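Local coordinates for protein endonuclease V (Homo sapiens, PDB 6OZE) that probably cleaves RNA strands at or near inosine, as a metal-ion-dependent endoribonuclease of the RNase H-like endonuclease V family, at residues V143-K148 with R214-C219; A159-K164 with F175-D180; E163-L168 with R194-L199. The protein carries 4 engineered substitutions. One frame throughout, in Å; residues are numbered along the deposited sequence.

Interaction 1: residues V143-K148 with R214-C219; sequences VGVAKK and RLTSAC. Engineered in segment 214-219: S217 (natural residue Cys), A218 (natural residue Cys).
Strand 143-146 and the last turn of helix 209-218 come nearest at V145 and T216, whose CA atoms lie 7.9 Å apart. The strand is an interior one: it runs parallel to 115-118 on one flank and antiparallel to 199-205 on the other. Its V143 and V145 both set their CB atoms toward the helix, on the same face of the sheet, and T216 points its CB back at them.

The meeting point is the hydroxyl of T216. V143 has CG1 anti to its backbone N (chi1 176°), and this methyl touches T216 OG1 at 3.9 Å, the two side chains crossing obliquely. V145 brings its other branch, with CG2 lying 4.2 Å from T216 OG1 as the two side chains run past each other in opposing senses. The torsion of T216 (chi1 -58°) lays OG1 beside its own backbone N, where it bonds to the carbonyl of A212, one turn earlier in the helix. I201 of strand 199-205 touches all three side chains.

The summed buried area is small, 121 Å², and every direct contact is carbon against oxygen at van der Waals range. Because A212 already engages the hydroxyl, T216 can present a polar atom to two buried valines, and the interface behaves as an apolar one.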
ATOM      1  N   VAL A 143      -3.775  -2.098  -3.452  1.00 20.27           N
ATOM      2  CA  VAL A 143      -3.979  -0.654  -3.411  1.00 21.75           C
ATOM      3  C   VAL A 143      -2.814  -0.032  -2.654  1.00 21.18           C
ATOM      4  O   VAL A 143      -2.472  -0.484  -1.549  1.00 19.97           O
ATOM      5  CB  VAL A 143      -5.293  -0.328  -2.689  1.00 20.98           C
ATOM      6  CG1 VAL A 143      -5.470   1.196  -2.554  1.00 23.03           C
ATOM      7  CG2 VAL A 143      -6.457  -0.963  -3.423  1.00 25.50           C
ATOM      8  N   GLY A 144      -2.227   1.013  -3.228  1.00 20.88           N
ATOM      9  CA  GLY A 144      -1.227   1.785  -2.517  1.00 22.43           C
ATOM     10  C   GLY A 144      -1.880   2.848  -1.656  1.00 24.05           C
ATOM     11  O   GLY A 144      -2.662   3.668  -2.155  1.00 23.78           O
ATOM     12  N   VAL A 145      -1.612   2.821  -0.354  1.00 21.97           N
ATOM     13  CA  VAL A 145      -2.130   3.800   0.596  1.00 23.07           C
ATOM     14  C   VAL A 145      -0.925   4.512   1.183  1.00 29.05           C
ATOM     15  O   VAL A 145      -0.194   3.936   2.000  1.00 29.15           O
ATOM     16  CB  VAL A 145      -2.956   3.137   1.711  1.00 22.16           C
ATOM     17  CG1 VAL A 145      -3.484   4.187   2.696  1.00 25.68           C
ATOM     18  CG2 VAL A 145      -4.075   2.293   1.115  1.00 26.83           C
ATOM     19  N   ALA A 146      -0.711   5.758   0.779  1.00 24.12           N
ATOM     20  CA  ALA A 146       0.428   6.533   1.234  1.00 27.89           C
ATOM     21  C   ALA A 146      -0.030   7.658   2.152  1.00 37.03           C
ATOM     22  O   ALA A 146      -1.094   8.259   1.955  1.00 34.26           O
ATOM     23  CB  ALA A 146       1.240   7.089   0.062  1.00 31.39           C
ATOM     24  N   LYS A 147       0.780   7.932   3.163  1.00 34.02           N
ATOM     25  CA  LYS A 147       0.494   8.972   4.138  1.00 34.50           C
ATOM     26  C   LYS A 147       1.069  10.325   3.745  1.00 37.38           C
ATOM     27  O   LYS A 147       0.701  11.336   4.354  1.00 47.02           O
ATOM     28  CB  LYS A 147       0.998   8.536   5.521  1.00 41.51           C
ATOM     29  CG  LYS A 147       0.302   7.266   6.022  1.00 46.48           C
ATOM     30  CD  LYS A 147       1.140   6.451   7.000  1.00 53.15           C
ATOM     31  CE  LYS A 147       0.453   5.120   7.314  1.00 53.74           C
ATOM     32  NZ  LYS A 147       1.308   4.197   8.113  1.00 60.57           N
ATOM     33  N   LYS A 148       1.933  10.375   2.732  1.00 41.52           N
ATOM     34  CA  LYS A 148       2.473  11.631   2.231  1.00 44.87           C
ATOM     35  C   LYS A 148       2.547  11.591   0.710  1.00 45.69           C
ATOM     36  O   LYS A 148       2.598  10.524   0.092  1.00 43.20           O
ATOM     37  CB  LYS A 148       3.850  11.957   2.832  1.00 50.96           C
ATOM     38  CG  LYS A 148       4.925  10.929   2.555  1.00 60.15           C
ATOM     39  CD  LYS A 148       6.264  11.384   3.129  1.00 75.96           C
ATOM     40  CE  LYS A 148       7.260  10.235   3.222  1.00 83.42           C
ATOM     41  NZ  LYS A 148       7.537   9.610   1.899  1.00 88.07           N
ATOM     42  N   ARG A 214     -12.706   4.072  -2.994  1.00 23.95           N
ATOM     43  CA  ARG A 214     -13.902   3.712  -2.243  0.50 24.84           C
ATOM     44  C   ARG A 214     -13.610   2.618  -1.224  1.00 23.34           C
ATOM     45  O   ARG A 214     -14.119   2.663  -0.098  1.00 23.83           O
ATOM     46  CB  ARG A 214     -15.009   3.291  -3.198  0.50 27.56           C
ATOM     47  CG  ARG A 214     -15.467   4.423  -4.099  0.50 30.07           C
ATOM     48  CD  ARG A 214     -16.861   4.176  -4.645  0.50 34.75           C
ATOM     49  NE  ARG A 214     -17.030   2.810  -5.134  0.50 33.11           N
ATOM     50  CZ  ARG A 214     -17.674   1.853  -4.474  0.50 32.55           C
ATOM     51  NH1 ARG A 214     -17.773   0.641  -5.003  0.50 32.76           N
ATOM     52  NH2 ARG A 214     -18.215   2.110  -3.288  0.50 25.89           N
ATOM     53  N   LEU A 215     -12.808   1.621  -1.601  1.00 21.75           N
ATOM     54  CA  LEU A 215     -12.464   0.567  -0.653  1.00 22.23           C
ATOM     55  C   LEU A 215     -11.677   1.131   0.521  1.00 19.87           C
ATOM     56  O   LEU A 215     -11.913   0.759   1.678  1.00 19.82           O
ATOM     57  CB  LEU A 215     -11.613  -0.510  -1.344  1.00 20.31           C
ATOM     58  CG  LEU A 215     -11.108  -1.624  -0.427  1.00 22.00           C
ATOM     59  CD1 LEU A 215     -12.280  -2.362   0.196  1.00 25.44           C
ATOM     60  CD2 LEU A 215     -10.208  -2.579  -1.219  1.00 23.52           C
ATOM     61  N   THR A 216     -10.720   2.019   0.242  1.00 19.67           N
ATOM     62  CA  THR A 216      -9.947   2.608   1.332  1.00 18.03           C
ATOM     63  C   THR A 216     -10.857   3.363   2.294  1.00 19.41           C
ATOM     64  O   THR A 216     -10.707   3.260   3.519  1.00 20.03           O
ATOM     65  CB  THR A 216      -8.874   3.528   0.749  1.00 21.89           C
ATOM     66  OG1 THR A 216      -8.037   2.759  -0.126  1.00 21.75           O
ATOM     67  CG2 THR A 216      -7.992   4.082   1.863  1.00 24.27           C
ATOM     68  N   SER A 217     -11.802   4.137   1.757  1.00 20.19           N
ATOM     69  CA  SER A 217     -12.768   4.807   2.623  0.58 19.28           C
ATOM     70  C   SER A 217     -13.555   3.801   3.455  1.00 20.01           C
ATOM     71  O   SER A 217     -13.747   3.999   4.665  1.00 23.26           O
ATOM     72  CB  SER A 217     -13.715   5.690   1.800  0.58 20.05           C
ATOM     73  OG  SER A 217     -14.415   6.586   2.642  0.58 24.39           O
ATOM     74  N   ALA A 218     -14.011   2.712   2.829  1.00 19.16           N
ATOM     75  CA  ALA A 218     -14.817   1.721   3.531  1.00 20.68           C
ATOM     76  C   ALA A 218     -14.033   1.037   4.642  1.00 20.96           C
ATOM     77  O   ALA A 218     -14.627   0.585   5.634  1.00 23.24           O
ATOM     78  CB  ALA A 218     -15.336   0.689   2.530  1.00 22.98           C
ATOM     79  N   CYS A 219     -12.712   0.977   4.503  1.00 20.73           N
ATOM     80  CA  CYS A 219     -11.858   0.324   5.486  1.00 20.90           C
ATOM     81  C   CYS A 219     -11.359   1.262   6.570  1.00 22.66           C
ATOM     82  O   CYS A 219     -10.610   0.818   7.443  1.00 23.69           O
ATOM     83  CB  CYS A 219     -10.659  -0.349   4.797  1.00 21.41           C
ATOM     84  SG  CYS A 219     -11.118  -1.773   3.842  1.00 22.93           S
TER

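Interaction 2: residues A159-K164 with F175-D180; sequences ALHKEK and FPLLGD
The phenyl ring of F175 lies beneath helix 159-164 and makes the dense part of this contact, with K164 over a face and H161 at the rim. K164 CB sits 3.7 Å from the F175 ring centroid, only 9° off the normal, which meets the geometry of a CH-pi contact. Farther along the lysine, modelled in two conformers, a bend at chi3 (72°) in the one described here brings CE to 3.3 Å from F175 CD1. At the edge of the same ring, H161 CE1 approaches F175 CZ to 3.6 Å. The two rings have centroids 5.4 Å apart and planes inclined at 74°, an oblique aromatic pair. L177 adds its CD2 at the edge of the imidazole, 3.8 Å from H161 CE1. H161 NE2 is bonded to the hydroxyl of Y200, which probably helps to hold the turn of the imidazole. I165 and L168 also touch the F175 ring.

The loose side begins at the lysine's end. There K164 NZ makes a weak hydrogen bond of 3.3 Å to P176 O, the same carbonyl that receives a bond of 3.0 Å from a water. P176 itself is exposed and directs its CB away from the helix, so this rim is a solvated fringe around the aromatic centre.

Helix and strand axes run nearly antiparallel and approach to 10.6 Å, a spacing bridged mainly by the side chains of H161, K164 and F175, with the K164 carbonyl also against the phenyl ring. The arrangement is that of a helix covering the edge strand 174-178 of the mixed beta-sheet in the RNase H-like fold of endonuclease V.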
ATOM      1  N   ALA A 159       0.566  25.482  -3.550  1.00 37.95           N
ATOM      2  CA  ALA A 159      -0.616  26.220  -3.117  1.00 36.66           C
ATOM      3  C   ALA A 159      -1.894  25.558  -3.613  1.00 34.43           C
ATOM      4  O   ALA A 159      -2.866  25.429  -2.858  1.00 33.70           O
ATOM      5  CB  ALA A 159      -0.530  27.674  -3.568  1.00 40.31           C
ATOM      6  N   LEU A 160      -1.912  25.121  -4.877  1.00 32.49           N
ATOM      7  CA  LEU A 160      -3.083  24.410  -5.401  1.00 31.11           C
ATOM      8  C   LEU A 160      -3.434  23.195  -4.550  1.00 31.26           C
ATOM      9  O   LEU A 160      -4.599  22.976  -4.181  1.00 29.32           O
ATOM     10  CB  LEU A 160      -2.832  23.992  -6.849  1.00 35.49           C
ATOM     11  CG  LEU A 160      -3.858  23.035  -7.450  1.00 38.83           C
ATOM     12  CD1 LEU A 160      -5.168  23.765  -7.670  1.00 40.51           C
ATOM     13  CD2 LEU A 160      -3.360  22.440  -8.752  1.00 52.40           C
ATOM     14  N   HIS A 161      -2.436  22.370  -4.246  1.00 27.68           N
ATOM     15  CA  HIS A 161      -2.687  21.175  -3.464  1.00 27.30           C
ATOM     16  C   HIS A 161      -3.280  21.519  -2.104  1.00 25.47           C
ATOM     17  O   HIS A 161      -4.234  20.877  -1.657  1.00 26.66           O
ATOM     18  CB  HIS A 161      -1.379  20.399  -3.304  1.00 27.35           C
ATOM     19  CG  HIS A 161      -1.581  19.007  -2.803  1.00 30.45           C
ATOM     20  ND1 HIS A 161      -2.213  18.038  -3.550  1.00 31.34           N
ATOM     21  CD2 HIS A 161      -1.271  18.430  -1.619  1.00 31.42           C
ATOM     22  CE1 HIS A 161      -2.267  16.915  -2.852  1.00 30.94           C
ATOM     23  NE2 HIS A 161      -1.701  17.126  -1.677  1.00 28.37           N
ATOM     24  N   LYS A 162      -2.748  22.553  -1.448  1.00 28.43           N
ATOM     25  CA  LYS A 162      -3.257  22.927  -0.129  1.00 28.79           C
ATOM     26  C   LYS A 162      -4.688  23.468  -0.187  1.00 30.80           C
ATOM     27  O   LYS A 162      -5.492  23.200   0.714  1.00 28.61           O
ATOM     28  CB  LYS A 162      -2.303  23.910   0.541  1.00 33.68           C
ATOM     29  CG  LYS A 162      -0.953  23.268   0.876  1.00 39.78           C
ATOM     30  CD  LYS A 162       0.049  24.279   1.407  1.00 50.16           C
ATOM     31  CE  LYS A 162       1.346  23.592   1.824  1.00 58.11           C
ATOM     32  NZ  LYS A 162       2.020  22.910   0.683  1.00 58.92           N
ATOM     33  N   GLU A 163      -5.032  24.240  -1.222  1.00 26.70           N
ATOM     34  CA  GLU A 163      -6.408  24.714  -1.325  1.00 26.56           C
ATOM     35  C   GLU A 163      -7.374  23.570  -1.614  1.00 26.50           C
ATOM     36  O   GLU A 163      -8.500  23.553  -1.103  1.00 28.54           O
ATOM     37  CB  GLU A 163      -6.502  25.778  -2.402  1.00 28.36           C
ATOM     38  CG  GLU A 163      -5.668  27.030  -2.136  1.00 31.23           C
ATOM     39  CD  GLU A 163      -6.096  27.827  -0.903  1.00 40.48           C
ATOM     40  OE1 GLU A 163      -5.534  28.921  -0.698  1.00 45.14           O
ATOM     41  OE2 GLU A 163      -6.979  27.381  -0.139  1.00 38.47           O
ATOM     42  N   LYS A 164      -6.949  22.589  -2.415  1.00 24.82           N
ATOM     43  CA  LYS A 164      -7.824  21.449  -2.654  0.50 24.35           C
ATOM     44  C   LYS A 164      -8.052  20.652  -1.375  1.00 24.74           C
ATOM     45  O   LYS A 164      -9.150  20.123  -1.159  1.00 26.22           O
ATOM     46  CB  LYS A 164      -7.292  20.600  -3.810  0.50 24.70           C
ATOM     47  CG  LYS A 164      -7.451  21.309  -5.157  0.50 29.05           C
ATOM     48  CD  LYS A 164      -6.564  20.705  -6.230  0.50 34.78           C
ATOM     49  CE  LYS A 164      -7.073  19.349  -6.674  0.50 28.41           C
ATOM     50  NZ  LYS A 164      -6.101  18.690  -7.602  0.50 34.31           N
ATOM     51  N   PHE A 175      -9.969  14.094  -4.212  1.00 21.40           N
ATOM     52  CA  PHE A 175      -9.668  14.848  -5.421  1.00 23.52           C
ATOM     53  C   PHE A 175      -8.536  14.177  -6.189  1.00 21.31           C
ATOM     54  O   PHE A 175      -7.706  13.489  -5.589  1.00 22.88           O
ATOM     55  CB  PHE A 175      -9.347  16.337  -5.157  1.00 23.17           C
ATOM     56  CG  PHE A 175      -8.115  16.604  -4.311  1.00 25.39           C
ATOM     57  CD1 PHE A 175      -6.844  16.624  -4.881  1.00 26.14           C
ATOM     58  CD2 PHE A 175      -8.236  16.931  -2.969  1.00 22.87           C
ATOM     59  CE1 PHE A 175      -5.731  16.946  -4.128  1.00 24.39           C
ATOM     60  CE2 PHE A 175      -7.114  17.236  -2.201  1.00 24.01           C
ATOM     61  CZ  PHE A 175      -5.862  17.235  -2.783  1.00 24.84           C
ATOM     62  N   PRO A 176      -8.499  14.327  -7.511  1.00 22.40           N
ATOM     63  CA  PRO A 176      -7.511  13.598  -8.312  1.00 26.56           C
ATOM     64  C   PRO A 176      -6.139  14.255  -8.315  1.00 25.87           C
ATOM     65  O   PRO A 176      -5.998  15.471  -8.175  1.00 27.23           O
ATOM     66  CB  PRO A 176      -8.125  13.613  -9.718  1.00 29.50           C
ATOM     67  CG  PRO A 176      -8.931  14.888  -9.750  1.00 30.76           C
ATOM     68  CD  PRO A 176      -9.482  15.045  -8.349  1.00 24.69           C
ATOM     69  N   LEU A 177      -5.107  13.404  -8.470  1.00 25.81           N
ATOM     70  CA  LEU A 177      -3.723  13.847  -8.593  1.00 29.23           C
ATOM     71  C   LEU A 177      -3.296  13.620 -10.036  1.00 32.88           C
ATOM     72  O   LEU A 177      -3.113  12.476 -10.467  1.00 36.13           O
ATOM     73  CB  LEU A 177      -2.836  13.062  -7.624  1.00 26.55           C
ATOM     74  CG  LEU A 177      -3.349  13.137  -6.181  1.00 28.19           C
ATOM     75  CD1 LEU A 177      -2.630  12.108  -5.307  1.00 30.51           C
ATOM     76  CD2 LEU A 177      -3.169  14.532  -5.618  1.00 31.46           C
ATOM     77  N   LEU A 178      -3.154  14.711 -10.776  1.00 36.92           N
ATOM     78  CA  LEU A 178      -2.915  14.684 -12.209  1.00 41.96           C
ATOM     79  C   LEU A 178      -1.423  14.865 -12.450  1.00 43.25           C
ATOM     80  O   LEU A 178      -0.835  15.849 -11.990  1.00 43.99           O
ATOM     81  CB  LEU A 178      -3.688  15.833 -12.856  1.00 51.20           C
ATOM     82  CG  LEU A 178      -4.121  15.787 -14.320  1.00 69.45           C
ATOM     83  CD1 LEU A 178      -3.277  16.724 -15.182  1.00 79.19           C
ATOM     84  CD2 LEU A 178      -4.068  14.369 -14.834  1.00 75.44           C
ATOM     85  N   GLY A 179      -0.814  13.912 -13.150  1.00 37.34           N
ATOM     86  CA  GLY A 179       0.559  14.096 -13.576  1.00 40.39           C
ATOM     87  C   GLY A 179       0.662  15.256 -14.546  1.00 64.66           C
ATOM     88  O   GLY A 179      -0.308  15.611 -15.218  1.00 64.81           O
ATOM     89  N   ASP A 180       1.853  15.862 -14.607  1.00 61.17           N
ATOM     90  CA  ASP A 180       2.034  17.046 -15.445  1.00 78.66           C
ATOM     91  C   ASP A 180       1.472  16.846 -16.847  1.00 93.86           C
ATOM     92  O   ASP A 180       1.005  17.804 -17.470  1.00104.16           O
ATOM     93  CB  ASP A 180       3.512  17.444 -15.504  1.00 75.97           C
ATOM     94  CG  ASP A 180       3.841  18.617 -14.592  1.00 77.84           C
ATOM     95  OD1 ASP A 180       2.929  19.116 -13.899  1.00 76.94           O
ATOM     96  OD2 ASP A 180       5.016  19.042 -14.569  1.00 84.37           O
TER
HETATM   97  O   HOH W   1      -7.479  17.714  -9.405  1.00 50.11           O

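Interaction 3: residues E163-L168 with R194-L199; sequences EKIRLL and RSTRPL. With NA (sodium ion), chain F.
The carbonyl oxygen of I165 accepts hydrogen bonds from two waters, one of which, 3.2 Å from I165 O, also donates to T196 O at 2.7 Å and so bridges helix and loop. The other water donates to I165 O and coordinates a sodium ion. This is the C-terminal end of helix 159-167 in the RNase H-like fold, where the carbonyls of R166, in the last turn, and of L168, just beyond it, bind the cation: R166 O and L168 O each lie 2.3 Å from the sodium, and Q169 OE1 and two further waters complete the shell.

The side chain of I165 makes the main direct contacts. It has CG2 anti to its backbone N, which brings this methyl 3.4 Å from T196 O, while CG1 and CD1 extend across the ring of P198, CD1 lying 3.9 Å from P198 CD. Cutting I165 back to an alanine here would probably open a gap beside P198 and T196, leaving L168 as the remaining apolar contact to the proline. That last touch is made by L168 CD1, 4.1 Å from P198 CB.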
ATOM      1  N   GLU A 163      -5.032  24.240  -1.222  1.00 26.70           N
ATOM      2  CA  GLU A 163      -6.408  24.714  -1.325  1.00 26.56           C
ATOM      3  C   GLU A 163      -7.374  23.570  -1.614  1.00 26.50           C
ATOM      4  O   GLU A 163      -8.500  23.553  -1.103  1.00 28.54           O
ATOM      5  CB  GLU A 163      -6.502  25.778  -2.402  1.00 28.36           C
ATOM      6  CG  GLU A 163      -5.668  27.030  -2.136  1.00 31.23           C
ATOM      7  CD  GLU A 163      -6.096  27.827  -0.903  1.00 40.48           C
ATOM      8  OE1 GLU A 163      -5.534  28.921  -0.698  1.00 45.14           O
ATOM      9  OE2 GLU A 163      -6.979  27.381  -0.139  1.00 38.47           O
ATOM     10  N   LYS A 164      -6.949  22.589  -2.415  1.00 24.82           N
ATOM     11  CA  LYS A 164      -7.824  21.449  -2.654  0.50 24.35           C
ATOM     12  C   LYS A 164      -8.052  20.652  -1.375  1.00 24.74           C
ATOM     13  O   LYS A 164      -9.150  20.123  -1.159  1.00 26.22           O
ATOM     14  CB  LYS A 164      -7.292  20.600  -3.810  0.50 24.70           C
ATOM     15  CG  LYS A 164      -7.451  21.309  -5.157  0.50 29.05           C
ATOM     16  CD  LYS A 164      -6.564  20.705  -6.230  0.50 34.78           C
ATOM     17  CE  LYS A 164      -7.073  19.349  -6.674  0.50 28.41           C
ATOM     18  NZ  LYS A 164      -6.101  18.690  -7.602  0.50 34.31           N
ATOM     19  N   ILE A 165      -7.034  20.558  -0.518  1.00 26.00           N
ATOM     20  CA  ILE A 165      -7.213  19.907   0.776  1.00 27.16           C
ATOM     21  C   ILE A 165      -8.172  20.706   1.643  1.00 27.12           C
ATOM     22  O   ILE A 165      -9.051  20.140   2.307  1.00 26.67           O
ATOM     23  CB  ILE A 165      -5.852  19.709   1.457  1.00 27.65           C
ATOM     24  CG1 ILE A 165      -5.019  18.682   0.685  1.00 26.28           C
ATOM     25  CG2 ILE A 165      -6.044  19.298   2.906  1.00 29.91           C
ATOM     26  CD1 ILE A 165      -3.579  18.575   1.155  1.00 28.99           C
ATOM     27  N   ARG A 166      -8.042  22.038   1.627  1.00 27.07           N
ATOM     28  CA  ARG A 166      -8.971  22.874   2.385  1.00 29.80           C
ATOM     29  C   ARG A 166     -10.421  22.543   2.051  1.00 33.68           C
ATOM     30  O   ARG A 166     -11.280  22.521   2.937  1.00 32.25           O
ATOM     31  CB  ARG A 166      -8.691  24.356   2.127  1.00 29.57           C
ATOM     32  CG  ARG A 166      -9.735  25.285   2.754  1.00 31.95           C
ATOM     33  CD  ARG A 166      -9.430  26.761   2.560  1.00 34.31           C
ATOM     34  NE  ARG A 166      -9.338  27.148   1.155  1.00 35.81           N
ATOM     35  CZ  ARG A 166     -10.377  27.466   0.391  1.00 37.75           C
ATOM     36  NH1 ARG A 166     -10.184  27.810  -0.876  1.00 33.89           N
ATOM     37  NH2 ARG A 166     -11.606  27.460   0.895  1.00 36.93           N
ATOM     38  N   LEU A 167     -10.708  22.252   0.780  1.00 26.45           N
ATOM     39  CA  LEU A 167     -12.079  22.038   0.346  1.00 31.36           C
ATOM     40  C   LEU A 167     -12.588  20.628   0.613  1.00 27.94           C
ATOM     41  O   LEU A 167     -13.796  20.393   0.470  1.00 30.55           O
ATOM     42  CB  LEU A 167     -12.224  22.426  -1.125  1.00 31.02           C
ATOM     43  CG  LEU A 167     -12.186  23.949  -1.280  1.00 34.88           C
ATOM     44  CD1 LEU A 167     -11.804  24.322  -2.679  1.00 47.99           C
ATOM     45  CD2 LEU A 167     -13.533  24.546  -0.905  1.00 37.09           C
ATOM     46  N   LEU A 168     -11.715  19.706   1.012  1.00 26.62           N
ATOM     47  CA  LEU A 168     -12.185  18.428   1.535  1.00 28.17           C
ATOM     48  C   LEU A 168     -12.942  18.677   2.831  1.00 29.44           C
ATOM     49  O   LEU A 168     -12.511  19.471   3.670  1.00 37.12           O
ATOM     50  CB  LEU A 168     -10.998  17.507   1.828  1.00 27.24           C
ATOM     51  CG  LEU A 168     -10.120  17.055   0.659  1.00 29.04           C
ATOM     52  CD1 LEU A 168      -8.878  16.320   1.155  1.00 25.37           C
ATOM     53  CD2 LEU A 168     -10.919  16.173  -0.300  1.00 29.03           C
ATOM     54  N   ARG A 194     -12.622  13.925  11.228  1.00 40.86           N
ATOM     55  CA  ARG A 194     -11.937  14.782  12.185  1.00 46.41           C
ATOM     56  C   ARG A 194     -10.461  14.994  11.866  1.00 52.04           C
ATOM     57  O   ARG A 194      -9.720  15.482  12.725  1.00 64.42           O
ATOM     58  CB  ARG A 194     -12.113  14.249  13.610  1.00 57.21           C
ATOM     59  CG  ARG A 194     -13.477  14.551  14.218  1.00 67.28           C
ATOM     60  CD  ARG A 194     -13.593  14.004  15.632  1.00 79.01           C
ATOM     61  NE  ARG A 194     -13.725  12.550  15.649  1.00 85.96           N
ATOM     62  CZ  ARG A 194     -14.888  11.908  15.589  1.00 91.06           C
ATOM     63  NH1 ARG A 194     -16.020  12.591  15.507  1.00 93.87           N
ATOM     64  NH2 ARG A 194     -14.918  10.582  15.610  1.00 89.98           N
ATOM     65  N   SER A 195     -10.015  14.646  10.664  1.00 41.86           N
ATOM     66  CA  SER A 195      -8.626  14.820  10.255  0.50 43.95           C
ATOM     67  C   SER A 195      -8.595  15.574   8.936  1.00 44.71           C
ATOM     68  O   SER A 195      -9.329  15.224   8.013  1.00 46.79           O
ATOM     69  CB  SER A 195      -7.951  13.463  10.055  0.50 46.84           C
ATOM     70  OG  SER A 195      -8.416  12.846   8.865  0.50 48.89           O
ATOM     71  N   THR A 196      -7.738  16.581   8.841  1.00 43.52           N
ATOM     72  CA  THR A 196      -7.641  17.350   7.608  1.00 45.35           C
ATOM     73  C   THR A 196      -6.615  16.797   6.625  1.00 40.57           C
ATOM     74  O   THR A 196      -6.711  17.089   5.428  1.00 39.55           O
ATOM     75  CB  THR A 196      -7.336  18.821   7.919  1.00 55.88           C
ATOM     76  OG1 THR A 196      -7.072  19.527   6.699  1.00 67.63           O
ATOM     77  CG2 THR A 196      -6.138  18.934   8.838  1.00 50.35           C
ATOM     78  N   ARG A 197      -5.661  15.996   7.093  1.00 35.92           N
ATOM     79  CA  ARG A 197      -4.570  15.523   6.244  1.00 37.42           C
ATOM     80  C   ARG A 197      -5.022  14.295   5.459  1.00 31.09           C
ATOM     81  O   ARG A 197      -5.414  13.295   6.068  1.00 30.83           O
ATOM     82  CB  ARG A 197      -3.365  15.176   7.105  1.00 48.14           C
ATOM     83  CG  ARG A 197      -2.103  14.850   6.323  1.00 59.33           C
ATOM     84  CD  ARG A 197      -0.934  14.563   7.259  1.00 70.01           C
ATOM     85  NE  ARG A 197      -0.198  13.357   6.879  1.00 76.59           N
ATOM     86  CZ  ARG A 197       0.699  12.753   7.654  1.00 84.74           C
ATOM     87  NH1 ARG A 197       1.319  11.660   7.228  1.00 86.53           N
ATOM     88  NH2 ARG A 197       0.975  13.237   8.856  1.00 88.97           N
ATOM     89  N   PRO A 198      -5.002  14.329   4.134  1.00 28.20           N
ATOM     90  CA  PRO A 198      -5.549  13.218   3.353  1.00 23.39           C
ATOM     91  C   PRO A 198      -4.566  12.058   3.259  1.00 24.11           C
ATOM     92  O   PRO A 198      -3.378  12.164   3.590  1.00 27.51           O
ATOM     93  CB  PRO A 198      -5.768  13.835   1.968  1.00 31.11           C
ATOM     94  CG  PRO A 198      -4.737  14.909   1.879  1.00 35.58           C
ATOM     95  CD  PRO A 198      -4.560  15.449   3.281  1.00 32.95           C
ATOM     96  N   LEU A 199      -5.093  10.924   2.811  1.00 23.64           N
ATOM     97  CA  LEU A 199      -4.255   9.833   2.350  1.00 20.87           C
ATOM     98  C   LEU A 199      -4.082   9.950   0.845  1.00 23.13           C
ATOM     99  O   LEU A 199      -4.908  10.535   0.146  1.00 24.63           O
ATOM    100  CB  LEU A 199      -4.930   8.498   2.637  1.00 23.76           C
ATOM    101  CG  LEU A 199      -5.508   8.267   4.022  1.00 31.91           C
ATOM    102  CD1 LEU A 199      -6.254   6.937   4.026  1.00 32.95           C
ATOM    103  CD2 LEU A 199      -4.402   8.252   5.052  1.00 32.70           C
TER
HETATM  104 NA    NA F 305     -12.188  21.471   4.788  1.00 36.14          NA
HETATM  105  O   HOH W   2      -9.110  18.260   4.841  1.00 41.13           O
HETATM  106  O   HOH W   3     -10.110  20.533   4.934  1.00 37.94           O
HETATM  107  O   HOH W   4     -11.911  23.655   5.922  1.00 57.56           O
HETATM  108  O   HOH W   5     -12.645  20.551   7.071  1.00 58.30           O

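How the interactions relate
Interactions 2 and 3 use successive, overlapping parts of helix 159-167, with centres about 11 Å apart and E163 and K164 in common. F175 joins them, since its CE2 lies 3.7 Å from I165 N and its CD2 lies 3.9 Å from L168 CD2. Interaction 1 sits deeper, its centre about 8 Å from the centre of the chain, and belongs to the interior of the same sheet whose margin interaction 2 covers. It meets interaction 3 through L199 and through a probable hydrogen bond of 3.0 Å from R197 NH1 to K147 O. Interactions 1 and 2 do not touch, their nearest atoms about 7 Å apart. The sodium belongs to interaction 3, with the F175 side chain about 10 Å from it.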